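Local coordinates for protein twin-arginine translocation pathway signal (Rhodoferax ferrireducens, PDB 5IM2) that probably serves as the extracytoplasmic solute-binding component of a TRAP transporter, here holding a copurified benzoate in its pocket, at residues Gly347-Gly350 against Arg351-Leu354. Numbering follows the deposited sequence.
Sequences GFDG and RQLL
Asp349 caps the N-terminus of helix 350-367, and the evidence is its carboxylate bond to the backbone of Gln352. At the start of the Asp349 side chain, CB lies 3.9 Å from Gln352 CB. CG stands anti to the backbone N (chi1 -173°), a torsion that brings the carboxylate against the CB of Gln352 and toward its backbone N; Asp349 CG and OD2 each lie 3.3 Å from Gln352 CB. Asp349 OD1 accepts from Gln352 N at 3.2 Å, nearly straight at 161°. The donor lies well above the carboxylate plane, 69° out of it. OD1 also takes a hydrogen from water 1, which in turn accepts from Arg351 N at 2.8 Å. Water 2 donates to both Asp349 OD2 and Gln352 OE1, while Gln352 NE2 is hydrogen-bonded to Thr356 OG1, so both ends of the amide are held. Regular helical bonding begins with Leu353 N to Asp349 O (2.9 Å) and Leu354 N to Gly350 O. Beside the cap, Phe348 CB meets Leu353 CD1 at 4.1 Å. Gly347, at positive phi, closes the C-terminal end of helix 334-345 in a Schellman motif, and Asn344 OD1 accepts from Gly350 N across this tight interhelical turn, which contributes no residue to the benzoate pocket. The cap thus serves one amide directly and another through water, and the negative carboxylate would probably be favoured by the helix dipole.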
loop_
_atom_site.group_PDB
_atom_site.type_symbol
_atom_site.label_atom_id
_atom_site.label_comp_id
_atom_site.label_asym_id
_atom_site.label_seq_id
_atom_site.Cartn_x
_atom_site.Cartn_y
_atom_site.Cartn_z
ATOM N N GLY A 347 -4.417 7.990 -23.077
ATOM C CA GLY A 347 -3.322 8.131 -24.014
ATOM C C GLY A 347 -2.156 7.220 -23.750
ATOM O O GLY A 347 -1.118 7.360 -24.407
ATOM N N PHE A 348 -2.274 6.332 -22.776
ATOM C CA PHE A 348 -1.246 5.355 -22.442
ATOM C C PHE A 348 -1.493 4.060 -23.186
ATOM O O PHE A 348 -2.564 3.832 -23.748
ATOM C CB PHE A 348 -1.236 5.078 -20.945
ATOM C CG PHE A 348 -1.120 6.307 -20.108
ATOM C CD1 PHE A 348 -0.154 7.271 -20.374
ATOM C CD2 PHE A 348 -1.982 6.502 -19.044
ATOM C CE1 PHE A 348 -0.066 8.415 -19.584
ATOM C CE2 PHE A 348 -1.904 7.638 -18.271
ATOM C CZ PHE A 348 -0.949 8.597 -18.542
ATOM N N ASP A 349 -0.483 3.180 -23.158
ATOM C CA ASP A 349 -0.552 1.875 -23.825
ATOM C C ASP A 349 -0.934 0.831 -22.783
ATOM O O ASP A 349 -0.085 0.168 -22.199
ATOM C CB ASP A 349 0.783 1.547 -24.483
ATOM C CG ASP A 349 0.729 0.292 -25.331
ATOM O OD1 ASP A 349 -0.269 -0.480 -25.231
ATOM O OD2 ASP A 349 1.699 0.087 -26.095
ATOM N N GLY A 350 -2.243 0.707 -22.540
ATOM C CA GLY A 350 -2.702 -0.024 -21.365
ATOM C C GLY A 350 -2.344 -1.498 -21.419
ATOM O O GLY A 350 -1.939 -2.095 -20.417
ATOM N N ARG A 351 -2.490 -2.103 -22.591
ATOM C CA ARG A 351 -2.080 -3.491 -22.785
ATOM C C ARG A 351 -0.596 -3.684 -22.510
ATOM O O ARG A 351 -0.206 -4.650 -21.846
ATOM C CB ARG A 351 -2.414 -3.916 -24.225
ATOM C CG ARG A 351 -1.960 -5.320 -24.592
ATOM C CD ARG A 351 -2.486 -6.331 -23.595
ATOM N NE ARG A 351 -3.902 -6.108 -23.298
ATOM C CZ ARG A 351 -4.540 -6.613 -22.244
ATOM N NH1 ARG A 351 -3.891 -7.370 -21.371
ATOM N NH2 ARG A 351 -5.829 -6.354 -22.061
ATOM N N GLN A 352 0.254 -2.760 -22.993
ATOM C CA GLN A 352 1.682 -2.879 -22.703
ATOM C C GLN A 352 1.943 -2.767 -21.211
ATOM O O GLN A 352 2.775 -3.500 -20.670
ATOM C CB GLN A 352 2.486 -1.821 -23.457
ATOM C CG GLN A 352 4.013 -1.909 -23.247
ATOM C CD GLN A 352 4.601 -3.180 -23.802
ATOM O OE1 GLN A 352 4.486 -3.468 -25.009
ATOM N NE2 GLN A 352 5.234 -3.972 -22.921
ATOM N N LEU A 353 1.255 -1.844 -20.520
ATOM C CA LEU A 353 1.542 -1.652 -19.101
ATOM C C LEU A 353 1.208 -2.899 -18.292
ATOM O O LEU A 353 1.945 -3.279 -17.372
ATOM C CB LEU A 353 0.774 -0.447 -18.567
ATOM C CG LEU A 353 1.225 0.906 -19.148
ATOM C CD1 LEU A 353 0.243 1.946 -18.721
ATOM C CD2 LEU A 353 2.685 1.303 -18.715
ATOM N N LEU A 354 0.090 -3.543 -18.610
ATOM C CA LEU A 354 -0.303 -4.726 -17.854
ATOM C C LEU A 354 0.614 -5.905 -18.157
ATOM O O LEU A 354 0.991 -6.662 -17.247
ATOM C CB LEU A 354 -1.754 -5.069 -18.157
ATOM C CG LEU A 354 -2.298 -6.346 -17.506
ATOM C CD1 LEU A 354 -2.306 -6.235 -16.002
ATOM C CD2 LEU A 354 -3.697 -6.635 -18.003
HETATM O O HOH W 1 -3.365 -0.890 -25.001
HETATM O O HOH W 2 3.695 -1.857 -27.120
#